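Local coordinates for protein iron-only hydrogenase system regulator (Thermotoga maritima, PDB 2NZC) that is of unproven function but, as an ACT-like protein, probably regulates the iron-only hydrogenase system, at residues L10-E15 and I51-K56; R6-T11 and T57-I62. All coordinates share one frame; numbering follows the deposited sequence.

Contact 1 of 2, residues L10-E15 and I51-K56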
loop_
_atom_site.group_PDB
_atom_site.type_symbol
_atom_site.label_atom_id
_atom_site.label_comp_id
_atom_site.label_asym_id
_atom_site.label_seq_id
_atom_site.Cartn_x
_atom_site.Cartn_y
_atom_site.Cartn_z
ATOM N N LEU D 10 2.885 11.227 -5.822
ATOM C CA LEU D 10 4.105 10.995 -6.592
ATOM C C LEU D 10 4.205 9.538 -6.980
ATOM O O LEU D 10 4.045 8.643 -6.137
ATOM C CB LEU D 10 5.328 11.361 -5.766
ATOM C CG LEU D 10 5.836 12.767 -6.029
ATOM C CD1 LEU D 10 5.045 13.661 -5.134
ATOM C CD2 LEU D 10 7.310 12.837 -5.684
ATOM N N THR D 11 4.439 9.303 -8.257
ATOM C CA THR D 11 4.792 7.973 -8.721
ATOM C C THR D 11 6.215 8.003 -9.245
ATOM O O THR D 11 6.570 8.829 -10.124
ATOM C CB THR D 11 3.880 7.521 -9.822
ATOM O OG1 THR D 11 4.012 8.449 -10.901
ATOM C CG2 THR D 11 2.453 7.561 -9.346
ATOM N N ILE D 12 7.024 7.103 -8.703
ATOM C CA ILE D 12 8.421 6.977 -9.050
ATOM C C ILE D 12 8.613 5.592 -9.657
ATOM O O ILE D 12 8.196 4.587 -9.070
ATOM C CB ILE D 12 9.295 7.070 -7.782
ATOM C CG1 ILE D 12 9.016 8.386 -7.027
ATOM C CG2 ILE D 12 10.769 6.933 -8.116
ATOM C CD1 ILE D 12 9.505 8.382 -5.629
ATOM N N VAL D 13 9.249 5.531 -10.817
ATOM C CA VAL D 13 9.668 4.257 -11.399
ATOM C C VAL D 13 11.205 4.212 -11.401
ATOM O O VAL D 13 11.865 5.038 -12.043
ATOM C CB VAL D 13 9.085 4.068 -12.821
ATOM C CG1 VAL D 13 9.603 2.802 -13.457
ATOM C CG2 VAL D 13 7.536 4.046 -12.754
ATOM N N VAL D 14 11.758 3.245 -10.673
ATOM C CA VAL D 14 13.206 3.110 -10.509
ATOM C C VAL D 14 13.748 1.850 -11.175
ATOM O O VAL D 14 13.154 0.789 -11.055
ATOM C CB VAL D 14 13.595 3.014 -9.010
ATOM C CG1 VAL D 14 15.100 3.312 -8.823
ATOM C CG2 VAL D 14 12.783 3.935 -8.169
ATOM N N GLU D 15 14.889 1.957 -11.857
ATOM C CA GLU D 15 15.640 0.760 -12.292
ATOM C C GLU D 15 16.307 0.157 -11.049
ATOM O O GLU D 15 17.030 0.848 -10.335
ATOM C CB GLU D 15 16.638 1.108 -13.392
ATOM C CG GLU D 15 16.010 2.008 -14.455
ATOM C CD GLU D 15 16.830 2.179 -15.715
ATOM O OE1 GLU D 15 18.089 2.143 -15.672
ATOM O OE2 GLU D 15 16.193 2.370 -16.773
ATOM N N ILE D 51 7.277 3.037 -6.888
ATOM C CA ILE D 51 7.022 3.615 -5.547
ATOM C C ILE D 51 5.918 4.654 -5.705
ATOM O O ILE D 51 5.997 5.525 -6.607
ATOM C CB ILE D 51 8.271 4.325 -4.922
ATOM C CG1 ILE D 51 9.437 3.375 -4.785
ATOM C CG2 ILE D 51 7.947 4.870 -3.510
ATOM C CD1 ILE D 51 10.841 4.073 -4.632
ATOM N N PHE D 52 4.889 4.536 -4.867
ATOM C CA PHE D 52 3.816 5.498 -4.805
ATOM C C PHE D 52 3.978 6.242 -3.501
ATOM O O PHE D 52 4.197 5.605 -2.457
ATOM C CB PHE D 52 2.445 4.813 -4.732
ATOM C CG PHE D 52 2.119 3.907 -5.902
ATOM C CD1 PHE D 52 1.732 4.437 -7.120
ATOM C CD2 PHE D 52 2.087 2.526 -5.737
ATOM C CE1 PHE D 52 1.375 3.598 -8.179
ATOM C CE2 PHE D 52 1.733 1.692 -6.808
ATOM C CZ PHE D 52 1.385 2.236 -7.999
ATOM N N LEU D 53 3.826 7.571 -3.550
ATOM C CA LEU D 53 3.875 8.432 -2.348
ATOM C C LEU D 53 2.661 9.355 -2.324
ATOM O O LEU D 53 2.196 9.833 -3.380
ATOM C CB LEU D 53 5.144 9.331 -2.377
ATOM C CG LEU D 53 6.520 8.655 -2.507
ATOM C CD1 LEU D 53 7.582 9.708 -2.581
ATOM C CD2 LEU D 53 6.815 7.838 -1.270
ATOM N N VAL D 54 2.133 9.574 -1.125
ATOM C CA VAL D 54 1.200 10.677 -0.851
ATOM C C VAL D 54 1.945 11.615 0.107
ATOM O O VAL D 54 2.508 11.157 1.110
ATOM C CB VAL D 54 -0.129 10.184 -0.195
ATOM C CG1 VAL D 54 -1.073 11.412 0.054
ATOM C CG2 VAL D 54 -0.824 9.173 -1.120
ATOM N N LEU D 55 1.978 12.913 -0.215
ATOM C CA LEU D 55 2.594 13.888 0.659
ATOM C C LEU D 55 1.555 14.915 0.959
ATOM O O LEU D 55 0.650 15.135 0.152
ATOM C CB LEU D 55 3.770 14.590 -0.029
ATOM C CG LEU D 55 5.033 13.733 -0.182
ATOM C CD1 LEU D 55 5.057 13.053 -1.530
ATOM C CD2 LEU D 55 6.251 14.614 0.038
ATOM N N LYS D 56 1.655 15.531 2.127
ATOM C CA LYS D 56 0.942 16.777 2.356
ATOM C C LYS D 56 2.010 17.805 2.696
ATOM O O LYS D 56 2.636 17.732 3.743
ATOM C CB LYS D 56 -0.083 16.656 3.472
ATOM C CG LYS D 56 -1.010 17.882 3.549
ATOM C CD LYS D 56 -1.929 17.811 4.739
ATOM C CE LYS D 56 -2.725 19.090 4.888
ATOM N NZ LYS D 56 -3.113 19.264 6.313
#

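Contact 2 of 2, residues R6-T11 and T57-I62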
loop_
_atom_site.group_PDB
_atom_site.type_symbol
_atom_site.label_atom_id
_atom_site.label_comp_id
_atom_site.label_asym_id
_atom_site.label_seq_id
_atom_site.Cartn_x
_atom_site.Cartn_y
_atom_site.Cartn_z
ATOM N N ARG D 6 -0.673 21.286 0.890
ATOM C CA ARG D 6 -1.576 20.622 -0.041
ATOM C C ARG D 6 -1.156 19.164 -0.226
ATOM O O ARG D 6 -0.012 18.819 0.004
ATOM C CB ARG D 6 -1.507 21.332 -1.395
ATOM C CG ARG D 6 -2.464 22.520 -1.495
ATOM C CD ARG D 6 -2.005 23.657 -2.442
ATOM N NE ARG D 6 -1.270 23.233 -3.646
ATOM C CZ ARG D 6 -1.775 22.566 -4.692
ATOM N NH1 ARG D 6 -3.046 22.171 -4.721
ATOM N NH2 ARG D 6 -0.984 22.271 -5.719
ATOM N N PHE D 7 -2.082 18.320 -0.664
ATOM C CA PHE D 7 -1.767 16.953 -0.976
ATOM C C PHE D 7 -1.233 16.799 -2.396
ATOM O O PHE D 7 -1.745 17.404 -3.354
ATOM C CB PHE D 7 -3.007 16.060 -0.809
ATOM C CG PHE D 7 -3.421 15.860 0.610
ATOM C CD1 PHE D 7 -4.236 16.788 1.239
ATOM C CD2 PHE D 7 -3.029 14.720 1.309
ATOM C CE1 PHE D 7 -4.645 16.615 2.569
ATOM C CE2 PHE D 7 -3.435 14.538 2.647
ATOM C CZ PHE D 7 -4.236 15.501 3.270
ATOM N N TYR D 8 -0.234 15.944 -2.513
ATOM C CA TYR D 8 0.357 15.596 -3.791
ATOM C C TYR D 8 0.504 14.116 -3.850
ATOM O O TYR D 8 0.749 13.446 -2.813
ATOM C CB TYR D 8 1.738 16.251 -3.965
ATOM C CG TYR D 8 1.695 17.770 -3.967
ATOM C CD1 TYR D 8 1.547 18.490 -5.153
ATOM C CD2 TYR D 8 1.796 18.475 -2.779
ATOM C CE1 TYR D 8 1.486 19.895 -5.137
ATOM C CE2 TYR D 8 1.755 19.859 -2.740
ATOM C CZ TYR D 8 1.600 20.561 -3.923
ATOM O OH TYR D 8 1.558 21.923 -3.870
ATOM N N ILE D 9 0.374 13.600 -5.070
ATOM C CA ILE D 9 0.680 12.209 -5.368
ATOM C C ILE D 9 1.985 12.133 -6.201
ATOM O O ILE D 9 2.154 12.877 -7.193
ATOM C CB ILE D 9 -0.485 11.593 -6.151
ATOM C CG1 ILE D 9 -1.728 11.521 -5.266
ATOM C CG2 ILE D 9 -0.115 10.227 -6.677
ATOM C CD1 ILE D 9 -2.990 11.887 -6.006
ATOM N N LEU D 10 2.885 11.227 -5.822
ATOM C CA LEU D 10 4.105 10.995 -6.592
ATOM C C LEU D 10 4.205 9.538 -6.980
ATOM O O LEU D 10 4.045 8.643 -6.137
ATOM C CB LEU D 10 5.328 11.361 -5.766
ATOM C CG LEU D 10 5.836 12.767 -6.029
ATOM C CD1 LEU D 10 5.045 13.661 -5.134
ATOM C CD2 LEU D 10 7.310 12.837 -5.684
ATOM N N THR D 11 4.439 9.303 -8.257
ATOM C CA THR D 11 4.792 7.973 -8.721
ATOM C C THR D 11 6.215 8.003 -9.245
ATOM O O THR D 11 6.570 8.829 -10.124
ATOM C CB THR D 11 3.880 7.521 -9.822
ATOM O OG1 THR D 11 4.012 8.449 -10.901
ATOM C CG2 THR D 11 2.453 7.561 -9.346
ATOM N N THR D 57 2.254 18.741 1.790
ATOM C CA THR D 57 3.415 19.590 1.955
ATOM C C THR D 57 3.281 20.921 1.225
ATOM O O THR D 57 2.234 21.234 0.660
ATOM C CB THR D 57 4.729 18.844 1.584
ATOM O OG1 THR D 57 5.836 19.567 2.145
ATOM C CG2 THR D 57 4.895 18.733 0.100
ATOM N N ASP D 58 4.328 21.729 1.254
ATOM C CA ASP D 58 4.185 23.054 0.654
ATOM C C ASP D 58 4.880 23.087 -0.714
ATOM O O ASP D 58 5.407 22.064 -1.180
ATOM C CB ASP D 58 4.648 24.156 1.616
ATOM C CG ASP D 58 6.055 23.966 2.081
ATOM O OD1 ASP D 58 6.746 23.115 1.506
ATOM O OD2 ASP D 58 6.486 24.692 3.007
ATOM N N ASN D 59 4.819 24.234 -1.373
ATOM C CA ASN D 59 5.359 24.360 -2.710
ATOM C C ASN D 59 6.863 24.168 -2.762
ATOM O O ASN D 59 7.357 23.462 -3.647
ATOM C CB ASN D 59 4.999 25.730 -3.290
ATOM C CG ASN D 59 3.786 25.673 -4.173
ATOM O OD1 ASN D 59 2.830 24.929 -3.890
ATOM N ND2 ASN D 59 3.811 26.445 -5.275
ATOM N N ASP D 60 7.572 24.823 -1.835
ATOM C CA ASP D 60 9.037 24.725 -1.722
ATOM C C ASP D 60 9.443 23.250 -1.644
ATOM O O ASP D 60 10.390 22.826 -2.279
ATOM C CB ASP D 60 9.591 25.417 -0.451
ATOM C CG ASP D 60 9.392 26.890 -0.435
ATOM O OD1 ASP D 60 9.125 27.493 -1.496
ATOM O OD2 ASP D 60 9.528 27.484 0.650
ATOM N N THR D 61 8.703 22.476 -0.873
ATOM C CA THR D 61 9.096 21.126 -0.543
ATOM C C THR D 61 8.839 20.135 -1.698
ATOM O O THR D 61 9.739 19.393 -2.065
ATOM C CB THR D 61 8.404 20.637 0.762
ATOM O OG1 THR D 61 8.699 21.563 1.825
ATOM C CG2 THR D 61 8.910 19.273 1.155
ATOM N N ILE D 62 7.639 20.135 -2.273
ATOM C CA ILE D 62 7.347 19.228 -3.409
ATOM C C ILE D 62 8.313 19.485 -4.589
ATOM O O ILE D 62 8.827 18.547 -5.210
ATOM C CB ILE D 62 5.834 19.290 -3.815
ATOM C CG1 ILE D 62 5.416 18.057 -4.596
ATOM C CG2 ILE D 62 5.475 20.602 -4.527
ATOM C CD1 ILE D 62 5.472 16.789 -3.737
HETATM O O HOH W 1 1.777 23.019 -1.520
#

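Contact 1 of 2, residues L10-E15 and I51-K56
Leu10 and Leu53 face each other as a hydrogen-bonded pair at the middle of the four-stranded antiparallel sheet of an ACT-like fold, where strand 6-15 lies beside strand 48-57. Both polar atoms of each backbone are spent on the partner: Leu10 N gives to Leu53 O at 2.9 Å, and Leu53 N returns a bond to Leu10 O. Two residues on, Ile12 and Ile51 repeat the ring, with Ile12 N meeting Ile51 O at 2.8 Å and Ile51 N giving to Ile12 O. Two of these carbonyls also receive a CA-H contact, Leu10 O from Phe52 CA and Ile51 O from Thr11 CA. Thr11 and Phe52 form the non-hydrogen-bonded pair between the rings; their backbones bond outward instead, to Lys78 and Val39 on the flanking strands. This main-chain bonding lets both strands lie buried with their amides paired, and branched apolar chains line the face that helices 18-30 and 59-69 cover. There they interlock: Ile12 CD1 meets Leu53 CD1 at 3.8 Å, Leu10 CD1 meets Leu55 CD1 at 3.7 Å, and Val14 CG2 meets Ile51 CD1. The other face, with Thr11 and Phe52, packs on the second subunit, and a flat aromatic suits it because the Phe52 ring stacks on Phe52 of that subunit. Within the pair, Thr11 CG2 lies 3.9 Å from Phe52 CD1, at the edge of the ring and near its plane.

Contact 2 of 2, residues R6-T11 and T57-I62
Tyr8 and Ile62 make the tight part of this contact, in which the start of helix 59-69 packs on strand 6-15, the strand that lies between the two strands (48-57 and 75-81) of a split beta-alpha-beta crossover in the ACT-like fold. Ile62 comes over one face of the phenol ring in a CH-pi contact: with CG1 anti to the backbone N (chi1 -159°), that atom lies 4.0 Å from the centroid of the Tyr8 ring, offset toward the rim, while CG2 reaches the CZ end. Ile62 CD1 touches Tyr8 CB and also Leu10 CD1, the latter at 3.5 Å a closer carbon pair than usual. A beta-branched isoleucine suits this place because its two branches cover different parts of one flat ring. Alongside, Arg6 and Thr57 close the strand pairing with two backbone bonds, Arg6 N to Thr57 O and Thr57 N to Arg6 O, and Thr57 OG1 bonds Asp34.

The polar end is looser and lies beside exposed Arg6 and Asn59. Water 1 sits in the ring plane at the edge, 2.6 Å from Tyr8 OH, and donates to Thr57 O and to Asn59 OD1. Arg6 NE and NH2 give weak bonds to Tyr8 OH, with N-H...O angles of 127° and 123°. A tyrosine thus pairs a greasy face with a hydroxyl that reaches this wet rim; an alanine here would probably leave a gap against Ile62 and deprive the water and the Arg6 guanidinium of their shared oxygen. Asp58 is the helix N-cap, a role its short carboxylate fits: Asp58 OD1 accepts from Thr61 N at 3.1 Å.

How the contacts relate
The centres of contact 1 and contact 2 lie about 11 Å apart, and both use strand 6-15, sharing Leu10 and Thr11. Along the chain the order is 6-11, overlapping 10-15, then 51-56 and directly 57-62, so strand 48-57 runs into helix 59-69 opposite the same strand. Contact 1 lies close to the centre of the folded chain; contact 2 lies toward the sheet's end. Leu55 N and Tyr8 O, 2.9 Å apart and probably hydrogen-bonded, carry the ladder from one to the other. Contact 1 pairs the two central strands, contact 2 adds the start of helix 59-69, and both feed the same core, while the opposite sheet face meets the second subunit.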